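Local atomic coordinates of SPD1 nuclease (Streptococcus pyogenes, PDB entry 2XGR), a protein that probably acts as a secreted, metal-dependent endonuclease of the DNA/RNA non-specific (His-Me finger) family, cleaving DNA outside the cell. Residues 33-38 with 163-168; 50-55 with 198-203; 169-172 with 178-181. All coordinates share one frame; numbering follows the deposited sequence. Where two conformers were deposited one is given.

Interaction 1: residues 33-38 with 163-168; sequences RTYPNV and YENRLD
The ring of Y35 lies against R166 of helix 160-173, the two side chains crossing at about a right angle. R166 CG sits over one ring face, 3.9 Å from the Y35 centroid and 22° off the ring normal, a CH-pi contact. Further along the extended R166 chain, the guanidinium turns one of its own faces to the same tyrosine, with Y35 CD1 3.4 Å above its centre. The planes of ring and guanidinium are 39° apart. With Y35 CG anti to the carbonyl carbon (chi1 -71°), the ring reaches the helix, and its far end comes to N165, where OH lies 3.3 Å from N165 CB; that hydroxyl is hydrogen-bonded to D154 OD2. V38, at the end of a type II turn that starts at Y35, adds CG2 3.9 Å from R166 CG. A water in the guanidinium plane accepts from R166 NE at 2.9 Å and donates to P36 O. R166 NH1 bonds to the backbone oxygens of D154 and Y162. The bonds from NE and NH1 fix the rotation of the guanidinium, while aromatic and aliphatic carbon packs along the side chain, joining the N-terminal segment to the helix mainly through one arginine.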
loop_
_atom_site.group_PDB
_atom_site.type_symbol
_atom_site.label_atom_id
_atom_site.label_comp_id
_atom_site.label_asym_id
_atom_site.label_seq_id
_atom_site.Cartn_x
_atom_site.Cartn_y
_atom_site.Cartn_z
ATOM N N ARG A 33 -4.195 -8.121 -16.582
ATOM C CA ARG A 33 -4.751 -6.884 -17.216
ATOM C C ARG A 33 -5.844 -6.311 -16.316
ATOM O O ARG A 33 -5.555 -5.364 -15.585
ATOM C CB ARG A 33 -5.255 -7.141 -18.647
ATOM C CG ARG A 33 -5.201 -5.921 -19.558
ATOM C CD ARG A 33 -6.596 -5.560 -20.033
ATOM N N THR A 34 -7.063 -6.887 -16.354
ATOM C CA THR A 34 -8.224 -6.380 -15.563
ATOM C C THR A 34 -8.878 -7.302 -14.497
ATOM O O THR A 34 -8.828 -8.534 -14.570
ATOM C CB THR A 34 -9.351 -5.744 -16.428
ATOM O OG1 THR A 34 -10.192 -6.775 -16.954
ATOM C CG2 THR A 34 -8.795 -4.865 -17.572
ATOM N N TYR A 35 -9.525 -6.662 -13.534
ATOM C CA TYR A 35 -10.235 -7.318 -12.440
ATOM C C TYR A 35 -11.685 -6.819 -12.562
ATOM O O TYR A 35 -11.917 -5.723 -13.026
ATOM C CB TYR A 35 -9.617 -6.877 -11.086
ATOM C CG TYR A 35 -8.233 -7.456 -10.865
ATOM C CD1 TYR A 35 -8.079 -8.667 -10.209
ATOM C CD2 TYR A 35 -7.098 -6.779 -11.315
ATOM C CE1 TYR A 35 -6.824 -9.251 -10.051
ATOM C CE2 TYR A 35 -5.822 -7.316 -11.112
ATOM C CZ TYR A 35 -5.706 -8.551 -10.502
ATOM O OH TYR A 35 -4.462 -9.122 -10.320
ATOM N N PRO A 36 -12.652 -7.626 -12.124
ATOM C CA PRO A 36 -14.042 -7.165 -12.101
ATOM C C PRO A 36 -14.216 -5.966 -11.147
ATOM O O PRO A 36 -13.694 -5.965 -10.012
ATOM C CB PRO A 36 -14.814 -8.407 -11.587
ATOM C CG PRO A 36 -13.825 -9.149 -10.758
ATOM C CD PRO A 36 -12.507 -8.962 -11.502
ATOM N N ASN A 37 -14.959 -4.965 -11.614
ATOM C CA ASN A 37 -15.481 -3.954 -10.701
ATOM C C ASN A 37 -14.394 -3.114 -10.084
ATOM O O ASN A 37 -14.527 -2.617 -8.948
ATOM C CB ASN A 37 -16.367 -4.606 -9.632
ATOM C CG ASN A 37 -17.599 -5.257 -10.251
ATOM O OD1 ASN A 37 -17.924 -6.403 -9.936
ATOM N ND2 ASN A 37 -18.219 -4.564 -11.191
ATOM N N VAL A 38 -13.353 -2.881 -10.849
ATOM C CA VAL A 38 -12.388 -1.844 -10.489
ATOM C C VAL A 38 -12.680 -0.596 -11.323
ATOM O O VAL A 38 -12.748 -0.665 -12.549
ATOM C CB VAL A 38 -10.937 -2.339 -10.645
ATOM C CG1 VAL A 38 -9.952 -1.156 -10.555
ATOM C CG2 VAL A 38 -10.654 -3.450 -9.620
ATOM N N TYR A 163 -5.025 -5.446 -3.169
ATOM C CA TYR A 163 -5.269 -4.003 -3.432
ATOM C C TYR A 163 -4.240 -3.485 -4.458
ATOM O O TYR A 163 -4.583 -2.753 -5.403
ATOM C CB TYR A 163 -5.108 -3.178 -2.117
ATOM C CG TYR A 163 -6.183 -3.625 -1.149
ATOM C CD1 TYR A 163 -7.474 -3.070 -1.184
ATOM C CD2 TYR A 163 -5.919 -4.692 -0.322
ATOM C CE1 TYR A 163 -8.502 -3.605 -0.381
ATOM C CE2 TYR A 163 -6.948 -5.239 0.538
ATOM C CZ TYR A 163 -8.236 -4.664 0.488
ATOM O OH TYR A 163 -9.195 -5.249 1.284
ATOM N N GLU A 164 -2.961 -3.819 -4.260
ATOM C CA GLU A 164 -1.914 -3.297 -5.145
ATOM C C GLU A 164 -2.050 -3.814 -6.586
ATOM O O GLU A 164 -1.901 -3.037 -7.505
ATOM C CB GLU A 164 -0.535 -3.664 -4.589
ATOM C CG GLU A 164 -0.250 -2.811 -3.307
ATOM C CD GLU A 164 1.191 -2.998 -2.796
ATOM O OE1 GLU A 164 1.595 -2.113 -1.995
ATOM O OE2 GLU A 164 1.872 -3.985 -3.196
ATOM N N ASN A 165 -2.414 -5.083 -6.793
ATOM C CA ASN A 165 -2.631 -5.557 -8.157
ATOM C C ASN A 165 -3.792 -4.814 -8.828
ATOM O O ASN A 165 -3.769 -4.528 -10.042
ATOM C CB ASN A 165 -2.909 -7.088 -8.200
ATOM C CG ASN A 165 -1.613 -7.944 -8.199
ATOM O OD1 ASN A 165 -1.643 -9.217 -8.334
ATOM N ND2 ASN A 165 -0.496 -7.285 -8.041
ATOM N N ARG A 166 -4.820 -4.522 -8.065
ATOM C CA ARG A 166 -5.946 -3.821 -8.684
ATOM C C ARG A 166 -5.601 -2.376 -8.960
ATOM O O ARG A 166 -6.031 -1.848 -10.001
ATOM C CB ARG A 166 -7.169 -3.965 -7.787
ATOM C CG ARG A 166 -7.766 -5.383 -7.857
ATOM C CD ARG A 166 -8.826 -5.628 -6.818
ATOM N NE ARG A 166 -9.449 -6.970 -7.064
ATOM C CZ ARG A 166 -8.818 -8.137 -6.866
ATOM N NH1 ARG A 166 -7.591 -8.244 -6.358
ATOM N NH2 ARG A 166 -9.445 -9.282 -7.151
ATOM N N LEU A 167 -4.856 -1.723 -8.045
ATOM C CA LEU A 167 -4.372 -0.364 -8.296
ATOM C C LEU A 167 -3.452 -0.321 -9.554
ATOM O O LEU A 167 -3.540 0.624 -10.387
ATOM C CB LEU A 167 -3.612 0.136 -7.059
ATOM C CG LEU A 167 -4.544 0.484 -5.878
ATOM C CD1 LEU A 167 -3.605 0.706 -4.669
ATOM C CD2 LEU A 167 -5.380 1.738 -6.296
ATOM N N ASP A 168 -2.652 -1.376 -9.710
ATOM C CA ASP A 168 -1.744 -1.507 -10.896
ATOM C C ASP A 168 -2.596 -1.621 -12.168
ATOM O O ASP A 168 -2.340 -0.941 -13.157
ATOM C CB ASP A 168 -0.888 -2.761 -10.685
ATOM C CG ASP A 168 -0.020 -3.080 -11.870
ATOM O OD1 ASP A 168 0.699 -2.192 -12.293
ATOM O OD2 ASP A 168 -0.004 -4.248 -12.288
HETATM O O HOH W 1 -12.134 -6.913 -8.050
#

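Interaction 2: residues 50-55 with 198-203; sequences SSKLLP and ELQYVG
Polar contact between K52 and Q200 centres on one backbone oxygen. Q200 NE2 donates to K52 O at 3.0 Å with an N-H...O angle of 149°. The oxygen lies close to the Q200 amide plane, but the donor stands well above the carbonyl plane of K52, 57° out of it. H77 NE2 binds the same oxygen, so two side chains grip it. Q200 can span the gap because its CG is anti to the backbone N (chi1 -180°) and the chain stays extended beyond it. Within 50-55, S50 OG accepts from K52 N at 3.0 Å, an ST turn at the bend leading into K52.

Van der Waals contact reinforces the bond. The K52 side chain runs obliquely across the glutamine amide, bringing its methylene CD within 3.5 Å of Q200 OE1 and its CB within 3.6 Å of Q200 NE2. Its ammonium end makes a salt bridge with D223. The apolar part of the contact is small and belongs to L53, whose CD2 rests 3.7 Å from V202 CG1, the two side chains meeting at about a right angle. L53 CD2 also approaches Q200 NE2 at 4.0 Å, spanning the step between the two strand residues.

Q200 and V202 project from the same face of strand 196-204, and the loop 50-55 covers them there. L199 and Y201 point to the other face, where they pack on helix 160-173 through Y163 and L167. On one side the strand pairs with 178-186, whose D180 touches L53 and binds L54 N; L199 and Y201 pair with strand 228-233. The loop between strands 39-46 and 61-64 is thereby fastened across the sheet surface that lies away from the helix.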
loop_
_atom_site.group_PDB
_atom_site.type_symbol
_atom_site.label_atom_id
_atom_site.label_comp_id
_atom_site.label_asym_id
_atom_site.label_seq_id
_atom_site.Cartn_x
_atom_site.Cartn_y
_atom_site.Cartn_z
ATOM N N SER A 50 -7.229 18.109 -0.059
ATOM C CA SER A 50 -6.867 17.085 0.942
ATOM C C SER A 50 -5.503 17.415 1.517
ATOM O O SER A 50 -4.644 17.947 0.842
ATOM C CB SER A 50 -6.758 15.722 0.250
ATOM O OG SER A 50 -6.366 14.760 1.245
ATOM N N SER A 51 -5.330 17.189 2.783
ATOM C CA SER A 51 -3.991 17.301 3.367
ATOM C C SER A 51 -3.298 15.953 3.485
ATOM O O SER A 51 -2.230 15.855 4.075
ATOM C CB SER A 51 -4.095 17.980 4.759
ATOM O OG SER A 51 -4.809 17.151 5.687
ATOM N N LYS A 52 -3.904 14.917 2.911
ATOM C CA LYS A 52 -3.358 13.569 3.020
ATOM C C LYS A 52 -2.391 13.137 1.942
ATOM O O LYS A 52 -1.767 12.072 2.124
ATOM C CB LYS A 52 -4.489 12.551 3.033
ATOM C CG LYS A 52 -5.415 12.711 4.264
ATOM C CD LYS A 52 -6.452 11.589 4.213
ATOM C CE LYS A 52 -7.496 11.716 5.370
ATOM N NZ LYS A 52 -8.515 10.609 5.331
ATOM N N LEU A 53 -2.243 13.942 0.888
ATOM C CA LEU A 53 -1.620 13.470 -0.366
ATOM C C LEU A 53 -0.257 14.144 -0.542
ATOM O O LEU A 53 0.081 15.138 0.193
ATOM C CB LEU A 53 -2.518 13.836 -1.548
ATOM C CG LEU A 53 -4.033 13.526 -1.329
ATOM C CD1 LEU A 53 -4.795 13.854 -2.596
ATOM C CD2 LEU A 53 -4.109 11.998 -1.049
ATOM N N LEU A 54 0.520 13.621 -1.476
ATOM C CA LEU A 54 1.761 14.330 -1.924
ATOM C C LEU A 54 1.318 15.514 -2.820
ATOM O O LEU A 54 0.245 15.441 -3.479
ATOM C CB LEU A 54 2.642 13.366 -2.709
ATOM C CG LEU A 54 3.306 12.335 -1.808
ATOM C CD1 LEU A 54 4.043 11.339 -2.693
ATOM C CD2 LEU A 54 4.274 13.030 -0.837
ATOM N N PRO A 55 2.109 16.617 -2.833
ATOM C CA PRO A 55 1.776 17.718 -3.778
ATOM C C PRO A 55 1.770 17.190 -5.227
ATOM O O PRO A 55 2.520 16.300 -5.585
ATOM C CB PRO A 55 2.941 18.711 -3.573
ATOM C CG PRO A 55 3.316 18.563 -2.119
ATOM C CD PRO A 55 3.290 16.954 -2.002
ATOM N N GLU A 198 -2.175 0.623 7.161
ATOM C CA GLU A 198 -3.192 1.465 6.529
ATOM C C GLU A 198 -2.787 1.728 5.078
ATOM O O GLU A 198 -1.707 2.306 4.868
ATOM C CB GLU A 198 -3.195 2.831 7.234
ATOM C CG GLU A 198 -4.223 3.767 6.689
ATOM C CD GLU A 198 -4.081 5.208 7.178
ATOM O OE1 GLU A 198 -4.809 5.541 8.141
ATOM O OE2 GLU A 198 -3.328 6.028 6.570
ATOM N N LEU A 199 -3.625 1.341 4.092
ATOM C CA LEU A 199 -3.398 1.673 2.727
ATOM C C LEU A 199 -4.306 2.834 2.376
ATOM O O LEU A 199 -5.511 2.727 2.539
ATOM C CB LEU A 199 -3.853 0.464 1.822
ATOM C CG LEU A 199 -2.918 -0.767 1.848
ATOM C CD1 LEU A 199 -3.022 -1.537 3.203
ATOM C CD2 LEU A 199 -3.307 -1.711 0.690
ATOM N N GLN A 200 -3.761 3.891 1.763
ATOM C CA GLN A 200 -4.544 5.102 1.445
ATOM C C GLN A 200 -4.322 5.447 -0.029
ATOM O O GLN A 200 -3.173 5.561 -0.481
ATOM C CB GLN A 200 -4.015 6.313 2.277
ATOM C CG GLN A 200 -4.779 7.581 1.998
ATOM C CD GLN A 200 -4.061 8.738 2.610
ATOM O OE1 GLN A 200 -4.146 8.942 3.829
ATOM N NE2 GLN A 200 -3.194 9.405 1.807
ATOM N N TYR A 201 -5.389 5.535 -0.811
ATOM C CA TYR A 201 -5.165 5.755 -2.228
ATOM C C TYR A 201 -6.238 6.624 -2.863
ATOM O O TYR A 201 -7.420 6.625 -2.443
ATOM C CB TYR A 201 -5.054 4.398 -3.020
ATOM C CG TYR A 201 -6.147 3.408 -2.691
ATOM C CD1 TYR A 201 -7.380 3.443 -3.347
ATOM C CD2 TYR A 201 -5.941 2.428 -1.698
ATOM C CE1 TYR A 201 -8.380 2.445 -3.071
ATOM C CE2 TYR A 201 -6.976 1.462 -1.429
ATOM C CZ TYR A 201 -8.146 1.475 -2.157
ATOM O OH TYR A 201 -9.109 0.522 -1.847
ATOM N N VAL A 202 -5.810 7.367 -3.878
ATOM C CA VAL A 202 -6.759 8.176 -4.672
ATOM C C VAL A 202 -6.073 8.407 -6.004
ATOM O O VAL A 202 -4.816 8.331 -6.068
ATOM C CB VAL A 202 -7.083 9.473 -3.991
ATOM C CG1 VAL A 202 -5.800 10.382 -3.924
ATOM C CG2 VAL A 202 -8.279 10.270 -4.714
ATOM N N GLY A 203 -6.857 8.649 -7.059
ATOM C CA GLY A 203 -6.251 8.934 -8.385
ATOM C C GLY A 203 -6.237 10.457 -8.593
ATOM O O GLY A 203 -6.934 11.211 -7.880
#

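Interaction 3: residues 169-172 with 178-181; sequences SWLA and WLDY
D180 OD2 is gripped by two donors, Q79 NE2 and L54 N. They anchor the strand just beyond W178 and L179, the residues that meet W170 and L171 of the helix. The contact itself is largely apolar. L171 and L179 cross at about a right angle: L171 CD2 lies 3.6 Å from L179 CB and 3.7 Å from L179 N, and L171 CD1 comes to 4.0 Å from L179 CD2. Although the bond from CA to CB of L171 does not point at the strand, its CG stands anti to the carbonyl carbon (chi1 -83°) and the branch ends come in against L179. L179 meets them with its beta carbon and one methyl.

W170 works differently, using the rim of its six-membered ring. W170 CZ3 and CH2 both lie 3.6 Å from W178 O, with the oxygen near the indole plane, so polarised C-H groups rather than the pi face are turned to the carbonyl. W170 CZ3 also comes to 4.4 Å from L179 CB. The indole is stacked with H174 and packed on L211 and I213 of strand 209-214. The CB of W178 points away from the helix, and its ring meets F56 edge-to-face.

The arrangement is that of a helix packed on one face of an antiparallel sheet, here the C-terminal part of helix 160-173 against the beginning of strand 178-186, the strand that follows it in the chain. It forms part of the buried helix-sheet core within the region assigned to the DNA/RNA non-specific endonuclease family.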
loop_
_atom_site.group_PDB
_atom_site.type_symbol
_atom_site.label_atom_id
_atom_site.label_comp_id
_atom_site.label_asym_id
_atom_site.label_seq_id
_atom_site.Cartn_x
_atom_site.Cartn_y
_atom_site.Cartn_z
ATOM N N SER A 169 -3.675 -2.376 -12.086
ATOM C CA SER A 169 -4.585 -2.495 -13.247
ATOM C C SER A 169 -5.246 -1.198 -13.620
ATOM O O SER A 169 -5.272 -0.826 -14.785
ATOM C CB SER A 169 -5.663 -3.537 -12.988
ATOM O OG SER A 169 -6.522 -3.564 -14.123
ATOM N N TRP A 170 -5.629 -0.426 -12.615
ATOM C CA TRP A 170 -6.206 0.878 -12.810
ATOM C C TRP A 170 -5.183 1.793 -13.458
ATOM O O TRP A 170 -5.523 2.557 -14.399
ATOM C CB TRP A 170 -6.679 1.460 -11.452
ATOM C CG TRP A 170 -7.375 2.800 -11.624
ATOM C CD1 TRP A 170 -8.685 3.038 -12.014
ATOM C CD2 TRP A 170 -6.747 4.056 -11.547
ATOM N NE1 TRP A 170 -8.905 4.400 -12.118
ATOM C CE2 TRP A 170 -7.725 5.044 -11.821
ATOM C CE3 TRP A 170 -5.448 4.456 -11.211
ATOM C CZ2 TRP A 170 -7.440 6.399 -11.724
ATOM C CZ3 TRP A 170 -5.149 5.778 -11.126
ATOM C CH2 TRP A 170 -6.132 6.753 -11.434
ATOM N N LEU A 171 -3.940 1.801 -12.932
ATOM C CA LEU A 171 -2.913 2.614 -13.531
ATOM C C LEU A 171 -2.682 2.271 -14.993
ATOM O O LEU A 171 -2.570 3.190 -15.840
ATOM C CB LEU A 171 -1.590 2.445 -12.769
ATOM C CG LEU A 171 -1.420 3.281 -11.550
ATOM C CD1 LEU A 171 -0.044 2.919 -10.897
ATOM C CD2 LEU A 171 -1.514 4.852 -11.875
ATOM N N ALA A 172 -2.630 0.977 -15.300
ATOM C CA ALA A 172 -2.324 0.535 -16.681
ATOM C C ALA A 172 -3.482 0.967 -17.643
ATOM O O ALA A 172 -3.256 1.302 -18.836
ATOM C CB ALA A 172 -2.178 -0.964 -16.725
ATOM N N TRP A 178 -2.624 9.640 -12.432
ATOM C CA TRP A 178 -1.632 9.353 -11.374
ATOM C C TRP A 178 -2.325 8.632 -10.247
ATOM O O TRP A 178 -3.511 8.841 -10.018
ATOM C CB TRP A 178 -1.127 10.656 -10.777
ATOM C CG TRP A 178 -0.383 11.487 -11.800
ATOM C CD1 TRP A 178 -0.924 12.298 -12.783
ATOM C CD2 TRP A 178 1.044 11.567 -11.940
ATOM N NE1 TRP A 178 0.116 12.855 -13.565
ATOM C CE2 TRP A 178 1.318 12.412 -13.061
ATOM C CE3 TRP A 178 2.126 10.952 -11.261
ATOM C CZ2 TRP A 178 2.633 12.696 -13.468
ATOM C CZ3 TRP A 178 3.424 11.278 -11.650
ATOM C CH2 TRP A 178 3.663 12.107 -12.765
ATOM N N LEU A 179 -1.573 7.783 -9.571
ATOM C CA LEU A 179 -2.013 7.178 -8.301
ATOM C C LEU A 179 -1.226 7.827 -7.186
ATOM O O LEU A 179 0.034 7.882 -7.243
ATOM C CB LEU A 179 -1.687 5.692 -8.373
ATOM C CG LEU A 179 -1.837 4.957 -7.002
ATOM C CD1 LEU A 179 -3.329 5.023 -6.466
ATOM C CD2 LEU A 179 -1.341 3.479 -7.123
ATOM N N ASP A 180 -1.927 8.301 -6.150
ATOM C CA ASP A 180 -1.239 8.739 -4.944
ATOM C C ASP A 180 -1.550 7.639 -3.942
ATOM O O ASP A 180 -2.724 7.346 -3.634
ATOM C CB ASP A 180 -1.805 10.115 -4.481
ATOM C CG ASP A 180 -1.153 10.610 -3.193
ATOM O OD1 ASP A 180 -1.389 10.017 -2.139
ATOM O OD2 ASP A 180 -0.329 11.567 -3.288
ATOM N N TYR A 181 -0.502 7.051 -3.349
ATOM C CA TYR A 181 -0.715 5.877 -2.550
ATOM C C TYR A 181 0.238 5.917 -1.344
ATOM O O TYR A 181 1.460 6.017 -1.502
ATOM C CB TYR A 181 -0.410 4.632 -3.458
ATOM C CG TYR A 181 -0.400 3.260 -2.784
ATOM C CD1 TYR A 181 -1.397 2.867 -1.848
ATOM C CD2 TYR A 181 0.613 2.349 -3.050
ATOM C CE1 TYR A 181 -1.363 1.577 -1.252
ATOM C CE2 TYR A 181 0.668 1.058 -2.437
ATOM C CZ TYR A 181 -0.344 0.695 -1.554
ATOM O OH TYR A 181 -0.309 -0.568 -1.021
#

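From the N terminus, 33-38 reaches forward over 124 residues to helix 160-173, so interaction 1 holds the first modelled residues on the helix. After strand 39-46 the loop 50-55 waits for strand 196-204, and interaction 2 closes a still longer loop that crosses that of interaction 1. Interaction 3 joins the later part of the same helix to strand 178-186 across a short connection; it follows interaction 1 in series and falls wholly within the span of interaction 2. The three meet physically: L167 packs on L179, E164 OE1 is hydrogen-bonded to Y181 OH, and V202 pairs with D180. N-terminal segment, helix, sheet and loop are thereby layered in succession.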